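Local coordinates for protein transcriptional regulator, LacI family (Corynebacterium glutamicum, PDB 3H5T) that acts as an inositol-dependent transcriptional activator of ino1, the inositol phosphate synthase gene, binding a palindromic promoter motif and taking part in the regulation of cell wall biogenesis, at residues A294-L300 against G354-A358; H189-L195 against D268-C274; L300-G305 against L314-Q319. One frame throughout, in Å; residues are numbered along the deposited sequence.

Contact 1 (A294-L300 against G354-A358); sequences APADLSL and GSTVA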
loop_
_atom_site.group_PDB
_atom_site.type_symbol
_atom_site.label_atom_id
_atom_site.label_comp_id
_atom_site.label_asym_id
_atom_site.label_seq_id
_atom_site.Cartn_x
_atom_site.Cartn_y
_atom_site.Cartn_z
ATOM N N ALA A 294 -8.391 -1.779 -23.778
ATOM C CA ALA A 294 -9.101 -0.706 -23.085
ATOM C C ALA A 294 -8.516 0.670 -23.396
ATOM O O ALA A 294 -7.298 0.837 -23.443
ATOM C CB ALA A 294 -9.067 -0.949 -21.586
ATOM N N PRO A 295 -9.376 1.678 -23.626
ATOM C CA PRO A 295 -10.841 1.642 -23.617
ATOM C C PRO A 295 -11.355 0.786 -24.772
ATOM O O PRO A 295 -11.344 -0.437 -24.695
ATOM C CB PRO A 295 -11.225 3.112 -23.786
ATOM C CG PRO A 295 -10.024 3.861 -23.310
ATOM C CD PRO A 295 -8.900 3.050 -23.863
ATOM N N ALA A 296 -11.800 1.435 -25.843
ATOM C CA ALA A 296 -12.287 0.728 -27.024
ATOM C C ALA A 296 -13.341 -0.326 -26.696
ATOM O O ALA A 296 -14.527 -0.123 -26.947
ATOM C CB ALA A 296 -11.114 0.080 -27.762
ATOM N N ASP A 297 -12.901 -1.449 -26.143
ATOM C CA ASP A 297 -13.801 -2.536 -25.779
ATOM C C ASP A 297 -14.339 -2.423 -24.355
ATOM O O ASP A 297 -15.431 -2.907 -24.060
ATOM C CB ASP A 297 -13.086 -3.881 -25.925
ATOM C CG ASP A 297 -12.513 -4.087 -27.309
ATOM O OD1 ASP A 297 -13.304 -4.183 -28.272
ATOM O OD2 ASP A 297 -11.271 -4.143 -27.429
ATOM N N LEU A 298 -13.579 -1.783 -23.473
ATOM C CA LEU A 298 -14.003 -1.663 -22.081
ATOM C C LEU A 298 -13.281 -0.517 -21.361
ATOM O O LEU A 298 -12.081 -0.316 -21.542
ATOM C CB LEU A 298 -13.713 -2.996 -21.370
ATOM C CG LEU A 298 -14.390 -3.413 -20.059
ATOM C CD1 LEU A 298 -13.964 -2.505 -18.933
ATOM C CD2 LEU A 298 -15.903 -3.401 -20.242
ATOM N N SER A 299 -14.021 0.241 -20.558
ATOM C CA SER A 299 -13.427 1.329 -19.790
ATOM C C SER A 299 -13.170 0.799 -18.379
ATOM O O SER A 299 -14.063 0.214 -17.760
ATOM C CB SER A 299 -14.371 2.530 -19.721
ATOM O OG SER A 299 -14.500 3.149 -20.985
ATOM N N LEU A 300 -11.957 0.988 -17.869
ATOM C CA LEU A 300 -11.642 0.505 -16.531
ATOM C C LEU A 300 -10.896 1.535 -15.693
ATOM O O LEU A 300 -10.163 2.367 -16.220
ATOM C CB LEU A 300 -10.840 -0.801 -16.609
ATOM C CG LEU A 300 -9.358 -0.774 -16.962
ATOM C CD1 LEU A 300 -8.600 -0.231 -15.790
ATOM C CD2 LEU A 300 -8.851 -2.178 -17.268
ATOM N N GLY A 354 -5.789 9.752 -16.597
ATOM C CA GLY A 354 -5.323 8.639 -17.409
ATOM C C GLY A 354 -5.862 8.539 -18.824
ATOM O O GLY A 354 -6.344 9.521 -19.388
ATOM N N SER A 355 -5.790 7.336 -19.392
ATOM C CA SER A 355 -6.243 7.107 -20.759
ATOM C C SER A 355 -7.050 5.829 -20.967
ATOM O O SER A 355 -6.844 5.114 -21.945
ATOM C CB SER A 355 -5.043 7.082 -21.694
ATOM O OG SER A 355 -4.237 5.954 -21.419
ATOM N N THR A 356 -7.955 5.537 -20.043
ATOM C CA THR A 356 -8.818 4.365 -20.155
ATOM C C THR A 356 -10.242 4.877 -19.905
ATOM O O THR A 356 -11.085 4.191 -19.326
ATOM C CB THR A 356 -8.415 3.246 -19.132
ATOM O OG1 THR A 356 -8.261 3.801 -17.818
ATOM C CG2 THR A 356 -7.100 2.596 -19.540
ATOM N N VAL A 357 -10.476 6.104 -20.383
ATOM C CA VAL A 357 -11.743 6.834 -20.269
ATOM C C VAL A 357 -12.747 6.441 -21.362
ATOM O O VAL A 357 -13.425 5.425 -21.243
ATOM C CB VAL A 357 -11.465 8.378 -20.317
ATOM C CG1 VAL A 357 -10.649 8.723 -21.560
ATOM C CG2 VAL A 357 -12.771 9.173 -20.284
ATOM N N ALA A 358 -12.849 7.248 -22.415
ATOM C CA ALA A 358 -13.753 6.976 -23.534
ATOM C C ALA A 358 -15.221 6.858 -23.136
ATOM O O ALA A 358 -15.731 5.718 -23.091
ATOM C CB ALA A 358 -13.308 5.717 -24.264
#
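A chain end without regular secondary structure can be held to a sheet edge by a few side-chain hydroxyls, and residues 354-358 illustrate this against 294-300. Two hydrogen bonds span the contact, each from a hydroxyl to a backbone carbonyl. Ser299 OG donates to Val357 O at 2.5 Å, while in the reverse sense Thr356 OG1 donates to Leu300 O at 2.9 Å. The Thr356 hydroxyl is also hydrogen-bonded to Thr315, and that of Ser355 to the carbonyl of Asp313, so the tail is tied to residues 313-315 as well.

These bonds belong to the periplasmic-binding-protein fold of LacI-family regulators. Having left strand 344-352, part of the sheet of one lobe, the chain passes alongside strand 299-302, an outermost strand in the sheet of the other lobe. The inner flank of strand 299-302 is already taken, with backbone bonds from Ser299 to Thr270 and Val272.

The van der Waals part centres on Pro295, whose CA-to-CB bond points toward the tail. Pro295 CG lies 3.4 Å from Thr356 CA and 3.7 Å from Val357 N, Pro295 CD 3.5 Å from Ser355 O, and Pro295 CB meets Ala358 CB at 3.4 Å. The peptide bond before Pro295 is cis, and a type II' beta turn follows from Pro295 to Leu298, with Ala296 at positive phi. This turn carries Ala296 and Asp297 off the tail and brings the chain back at Ser299, whose CB sits 3.7 Å from Thr356 O.

Contact 2 (H189-L195 against D268-C274); sequences HRKIGIL and DLTAVLC
The imidazole of His189 overlaps Ala271, whose CB stands over one ring face in a CH-pi contact, 3.9 Å from the centroid. With chi1 in m and chi2 near -92°, the ring edge faces Thr270 (chi1 p); His189 ND1 and Thr270 OG1 share a 2.5 Å hydrogen bond. An inverse gamma turn centred on Lys191 leads into the strand. Lys191 O accepts Thr270 N at 3.0 Å, and the Lys191 side chain (m, t, t, t) reaches Asp268 in a long salt bridge, NZ to OD2 3.6 Å.

From there parallel strands 192-195 and 271-274, in extended beta conformation, have axes approaching to 4.6 Å and crossing at -27°, within the Rossmann-like sheet of one periplasmic-binding-protein lobe. Residues pair in step from Ile192 with Ala271 to Leu195 with Cys274, CA to CA 4.8 to 5.0 Å. Gly193 N donates to Ala271 O (3.0 Å), Leu273 N to Gly193 O (2.9 Å) and Leu195 N to Leu273 O (3.1 Å).

On one face helix 178-186 packs on Ile192, Ala271 and Leu273, and Ile194 rests on Val242. On the other, helices 252-265 and 277-289 pack on Leu195, Val272 and Cys274. Gly193 leaves room there for Leu269 CD1, which stands where a CB would lie.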
loop_
_atom_site.group_PDB
_atom_site.type_symbol
_atom_site.label_atom_id
_atom_site.label_comp_id
_atom_site.label_asym_id
_atom_site.label_seq_id
_atom_site.Cartn_x
_atom_site.Cartn_y
_atom_site.Cartn_z
ATOM N N HIS A 189 -21.341 5.784 -18.810
ATOM C CA HIS A 189 -21.442 4.348 -18.548
ATOM C C HIS A 189 -22.481 4.075 -17.460
ATOM O O HIS A 189 -22.537 4.781 -16.455
ATOM C CB HIS A 189 -20.079 3.793 -18.123
ATOM C CG HIS A 189 -19.073 3.733 -19.232
ATOM N ND1 HIS A 189 -18.902 2.614 -20.020
ATOM C CD2 HIS A 189 -18.181 4.646 -19.680
ATOM C CE1 HIS A 189 -17.947 2.839 -20.902
ATOM N NE2 HIS A 189 -17.492 4.067 -20.718
ATOM N N ARG A 190 -23.312 3.057 -17.668
ATOM C CA ARG A 190 -24.341 2.700 -16.692
ATOM C C ARG A 190 -24.308 1.199 -16.400
ATOM O O ARG A 190 -24.784 0.747 -15.363
ATOM C CB ARG A 190 -25.736 3.107 -17.197
ATOM C CG ARG A 190 -25.945 4.613 -17.375
ATOM C CD ARG A 190 -25.896 5.367 -16.048
ATOM N NE ARG A 190 -26.075 6.811 -16.213
ATOM C CZ ARG A 190 -25.221 7.611 -16.850
ATOM N NH1 ARG A 190 -24.115 7.113 -17.391
ATOM N NH2 ARG A 190 -25.472 8.912 -16.951
ATOM N N LYS A 191 -23.763 0.425 -17.329
ATOM C CA LYS A 191 -23.643 -1.010 -17.127
ATOM C C LYS A 191 -22.231 -1.224 -16.599
ATOM O O LYS A 191 -21.324 -1.634 -17.324
ATOM C CB LYS A 191 -23.861 -1.764 -18.443
ATOM C CG LYS A 191 -25.291 -1.655 -18.970
ATOM C CD LYS A 191 -25.665 -2.845 -19.840
ATOM C CE LYS A 191 -27.155 -2.847 -20.142
ATOM N NZ LYS A 191 -27.581 -4.078 -20.871
ATOM N N ILE A 192 -22.064 -0.930 -15.314
ATOM C CA ILE A 192 -20.773 -1.026 -14.652
ATOM C C ILE A 192 -20.640 -2.230 -13.727
ATOM O O ILE A 192 -21.582 -2.611 -13.042
ATOM C CB ILE A 192 -20.507 0.257 -13.836
ATOM C CG1 ILE A 192 -20.732 1.483 -14.726
ATOM C CG2 ILE A 192 -19.076 0.256 -13.295
ATOM C CD1 ILE A 192 -20.803 2.791 -13.975
ATOM N N GLY A 193 -19.452 -2.825 -13.732
ATOM C CA GLY A 193 -19.161 -3.955 -12.875
ATOM C C GLY A 193 -18.076 -3.501 -11.912
ATOM O O GLY A 193 -17.359 -2.545 -12.205
ATOM N N ILE A 194 -17.956 -4.168 -10.765
ATOM C CA ILE A 194 -16.946 -3.814 -9.771
ATOM C C ILE A 194 -16.116 -5.038 -9.398
ATOM O O ILE A 194 -16.644 -6.142 -9.329
ATOM C CB ILE A 194 -17.597 -3.249 -8.491
ATOM C CG1 ILE A 194 -18.318 -1.933 -8.810
ATOM C CG2 ILE A 194 -16.547 -3.029 -7.422
ATOM C CD1 ILE A 194 -19.069 -1.321 -7.634
ATOM N N LEU A 195 -14.818 -4.839 -9.175
ATOM C CA LEU A 195 -13.919 -5.925 -8.784
ATOM C C LEU A 195 -13.223 -5.553 -7.479
ATOM O O LEU A 195 -12.810 -4.407 -7.297
ATOM C CB LEU A 195 -12.864 -6.185 -9.867
ATOM C CG LEU A 195 -13.370 -6.835 -11.153
ATOM C CD1 LEU A 195 -12.235 -7.004 -12.148
ATOM C CD2 LEU A 195 -13.980 -8.175 -10.820
ATOM N N ASP A 268 -22.334 -7.674 -21.377
ATOM C CA ASP A 268 -22.931 -6.389 -21.702
ATOM C C ASP A 268 -22.267 -5.195 -21.006
ATOM O O ASP A 268 -22.511 -4.047 -21.380
ATOM C CB ASP A 268 -24.417 -6.431 -21.350
ATOM C CG ASP A 268 -24.665 -6.948 -19.944
ATOM O OD1 ASP A 268 -24.297 -8.113 -19.661
ATOM O OD2 ASP A 268 -25.223 -6.191 -19.119
ATOM N N LEU A 269 -21.430 -5.458 -20.001
ATOM C CA LEU A 269 -20.760 -4.382 -19.268
ATOM C C LEU A 269 -19.890 -3.511 -20.170
ATOM O O LEU A 269 -19.171 -4.008 -21.044
ATOM C CB LEU A 269 -19.903 -4.947 -18.124
ATOM C CG LEU A 269 -20.594 -5.605 -16.919
ATOM C CD1 LEU A 269 -19.541 -6.169 -15.986
ATOM C CD2 LEU A 269 -21.466 -4.597 -16.185
ATOM N N THR A 270 -19.955 -2.203 -19.944
ATOM C CA THR A 270 -19.180 -1.256 -20.732
ATOM C C THR A 270 -17.985 -0.717 -19.946
ATOM O O THR A 270 -17.047 -0.166 -20.532
ATOM C CB THR A 270 -20.055 -0.064 -21.183
ATOM O OG1 THR A 270 -20.501 0.668 -20.036
ATOM C CG2 THR A 270 -21.270 -0.563 -21.963
ATOM N N ALA A 271 -18.021 -0.880 -18.625
ATOM C CA ALA A 271 -16.940 -0.401 -17.768
ATOM C C ALA A 271 -16.770 -1.256 -16.522
ATOM O O ALA A 271 -17.726 -1.875 -16.051
ATOM C CB ALA A 271 -17.194 1.045 -17.364
ATOM N N VAL A 272 -15.549 -1.280 -15.991
ATOM C CA VAL A 272 -15.246 -2.043 -14.785
ATOM C C VAL A 272 -14.417 -1.201 -13.822
ATOM O O VAL A 272 -13.307 -0.781 -14.158
ATOM C CB VAL A 272 -14.451 -3.333 -15.113
ATOM C CG1 VAL A 272 -13.876 -3.940 -13.834
ATOM C CG2 VAL A 272 -15.356 -4.339 -15.811
ATOM N N LEU A 273 -14.959 -0.946 -12.633
ATOM C CA LEU A 273 -14.240 -0.174 -11.622
ATOM C C LEU A 273 -13.573 -1.128 -10.638
ATOM O O LEU A 273 -14.240 -1.942 -10.007
ATOM C CB LEU A 273 -15.192 0.765 -10.865
ATOM C CG LEU A 273 -14.552 1.568 -9.724
ATOM C CD1 LEU A 273 -15.264 2.888 -9.550
ATOM C CD2 LEU A 273 -14.575 0.761 -8.437
ATOM N N CYS A 274 -12.255 -1.020 -10.518
ATOM C CA CYS A 274 -11.480 -1.860 -9.617
ATOM C C CYS A 274 -11.124 -1.140 -8.327
ATOM O O CYS A 274 -10.888 0.064 -8.312
ATOM C CB CYS A 274 -10.189 -2.311 -10.292
ATOM S SG CYS A 274 -10.444 -3.283 -11.749
#

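Contact 3 (L300-G305 against L314-Q319); sequences LTGFDG and LTTVIQ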
loop_
_atom_site.group_PDB
_atom_site.type_symbol
_atom_site.label_atom_id
_atom_site.label_comp_id
_atom_site.label_asym_id
_atom_site.label_seq_id
_atom_site.Cartn_x
_atom_site.Cartn_y
_atom_site.Cartn_z
ATOM N N LEU A 300 -11.957 0.988 -17.869
ATOM C CA LEU A 300 -11.642 0.505 -16.531
ATOM C C LEU A 300 -10.896 1.535 -15.693
ATOM O O LEU A 300 -10.163 2.367 -16.220
ATOM C CB LEU A 300 -10.840 -0.801 -16.609
ATOM C CG LEU A 300 -9.358 -0.774 -16.962
ATOM C CD1 LEU A 300 -8.600 -0.231 -15.790
ATOM C CD2 LEU A 300 -8.851 -2.178 -17.268
ATOM N N THR A 301 -11.098 1.471 -14.384
ATOM C CA THR A 301 -10.455 2.387 -13.456
ATOM C C THR A 301 -9.697 1.582 -12.407
ATOM O O THR A 301 -10.036 0.433 -12.131
ATOM C CB THR A 301 -11.494 3.285 -12.750
ATOM O OG1 THR A 301 -12.288 3.965 -13.730
ATOM C CG2 THR A 301 -10.801 4.322 -11.902
ATOM N N GLY A 302 -8.661 2.186 -11.836
ATOM C CA GLY A 302 -7.879 1.510 -10.823
ATOM C C GLY A 302 -7.792 2.343 -9.560
ATOM O O GLY A 302 -8.479 3.355 -9.443
ATOM N N PHE A 303 -6.959 1.912 -8.615
ATOM C CA PHE A 303 -6.763 2.621 -7.358
ATOM C C PHE A 303 -5.418 2.191 -6.769
ATOM O O PHE A 303 -5.184 1.001 -6.562
ATOM C CB PHE A 303 -7.894 2.303 -6.367
ATOM C CG PHE A 303 -7.921 3.206 -5.157
ATOM C CD1 PHE A 303 -8.976 4.098 -4.962
ATOM C CD2 PHE A 303 -6.889 3.179 -4.216
ATOM C CE1 PHE A 303 -9.005 4.947 -3.849
ATOM C CE2 PHE A 303 -6.908 4.027 -3.097
ATOM C CZ PHE A 303 -7.963 4.910 -2.914
ATOM N N ASP A 304 -4.554 3.178 -6.524
ATOM C CA ASP A 304 -3.210 3.020 -5.954
ATOM C C ASP A 304 -2.203 3.938 -6.629
ATOM O O ASP A 304 -1.535 4.738 -5.968
ATOM C CB ASP A 304 -2.696 1.580 -6.055
ATOM C CG ASP A 304 -2.996 0.770 -4.812
ATOM O OD1 ASP A 304 -3.425 1.380 -3.811
ATOM O OD2 ASP A 304 -2.799 -0.464 -4.831
ATOM N N GLY A 305 -2.091 3.810 -7.948
ATOM C CA GLY A 305 -1.153 4.628 -8.692
ATOM C C GLY A 305 0.250 4.045 -8.716
ATOM O O GLY A 305 1.231 4.785 -8.661
ATOM N N LEU A 314 -2.984 4.374 -16.787
ATOM C CA LEU A 314 -4.275 3.822 -16.387
ATOM C C LEU A 314 -5.056 4.890 -15.632
ATOM O O LEU A 314 -4.476 5.646 -14.856
ATOM C CB LEU A 314 -4.046 2.632 -15.453
ATOM C CG LEU A 314 -5.244 1.905 -14.838
ATOM C CD1 LEU A 314 -5.823 0.999 -15.902
ATOM C CD2 LEU A 314 -4.812 1.081 -13.605
ATOM N N THR A 315 -6.363 4.970 -15.861
ATOM C CA THR A 315 -7.174 5.935 -15.128
ATOM C C THR A 315 -7.203 5.336 -13.726
ATOM O O THR A 315 -7.561 4.167 -13.565
ATOM C CB THR A 315 -8.595 6.005 -15.680
ATOM O OG1 THR A 315 -8.552 6.386 -17.058
ATOM C CG2 THR A 315 -9.409 7.017 -14.902
ATOM N N THR A 316 -6.827 6.113 -12.715
ATOM C CA THR A 316 -6.778 5.569 -11.366
ATOM C C THR A 316 -6.649 6.646 -10.270
ATOM O O THR A 316 -6.507 7.830 -10.563
ATOM C CB THR A 316 -5.579 4.573 -11.268
ATOM O OG1 THR A 316 -5.583 3.918 -9.995
ATOM C CG2 THR A 316 -4.245 5.315 -11.470
ATOM N N VAL A 317 -6.710 6.216 -9.011
ATOM C CA VAL A 317 -6.587 7.115 -7.861
ATOM C C VAL A 317 -5.162 7.004 -7.318
ATOM O O VAL A 317 -4.736 5.927 -6.892
ATOM C CB VAL A 317 -7.580 6.725 -6.726
ATOM C CG1 VAL A 317 -7.389 7.624 -5.522
ATOM C CG2 VAL A 317 -9.014 6.816 -7.231
ATOM N N ILE A 318 -4.410 8.096 -7.335
ATOM C CA ILE A 318 -3.049 8.020 -6.825
ATOM C C ILE A 318 -3.006 8.148 -5.315
ATOM O O ILE A 318 -3.539 9.091 -4.734
ATOM C CB ILE A 318 -2.130 9.087 -7.452
ATOM C CG1 ILE A 318 -2.109 8.905 -8.976
ATOM C CG2 ILE A 318 -0.707 8.960 -6.865
ATOM C CD1 ILE A 318 -1.088 9.750 -9.679
ATOM N N GLN A 319 -2.363 7.172 -4.694
ATOM C CA GLN A 319 -2.218 7.118 -3.251
ATOM C C GLN A 319 -0.725 7.127 -2.914
ATOM O O GLN A 319 0.058 6.329 -3.438
ATOM C CB GLN A 319 -2.897 5.849 -2.735
ATOM C CG GLN A 319 -2.614 5.517 -1.298
ATOM C CD GLN A 319 -3.367 4.282 -0.843
ATOM O OE1 GLN A 319 -3.505 3.309 -1.594
ATOM N NE2 GLN A 319 -3.848 4.308 0.396
HETATM O O HOH W 1 1.509 5.476 -6.016
#
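Where a two-lobed binding-protein fold passes its chain from one lobe to the other, strands of different sheets can briefly pair. Here strand 300-302 belongs to one lobe's sheet, the chain turns a corner at Phe303, and strand 316-318, an outermost strand of the other sheet, runs parallel beside it at 15°.

Leu314 comes first, its CD2 4.2 Å from Gly302 CA, in space that a side chain on Gly302 would need. Thr315 O next accepts Gly302 N at 2.9 Å, and its hydroxyl is bonded to Thr356. Thr316 places its CA 3.4 Å from Gly302 O in a CA-H...O contact, while its hydroxyl is hydrogen-bonded to Asp277.

Val317 N makes a weak 3.4 Å bond to Gly302 O, but Val317 O takes Asp304 N at 2.8 Å. Val317 CB lies over the face of the Phe303 ring, 3.8 Å from the centroid, and the same ring has a cation-pi partner in Arg224. Ile318 lies opposite Asp304 and packs on strand 344-352 through Ser350 and His352. Gln319 N then donates to Asp304 O at 2.9 Å, and a water lies within hydrogen-bonding reach of Gly305 O (2.7 Å) and Gln319 O (3.1 Å).

The three contacts follow one another across and out of a single sheet. Contact 2 supplies the interior strand 271-274, on which strand 299-302, used by contacts 1 and 3, is laid: Ser299 O is 2.8 Å from Val272 N, and Thr301 O 3.1 Å from Cys274 N. Contacts 1 and 3 share Leu300 and meet again where Thr356 OG1 lies 2.7 Å from Thr315 OG1, so two chain passages between the lobes are joined side by side. The centres of contacts 1 and 2 are about 11 Å apart, those of contacts 1 and 3 about 13 Å, and those of contacts 2 and 3 about 15 Å. Contact 3 lies nearest the inter-lobe region, where LacI-family regulators generally bind their effectors.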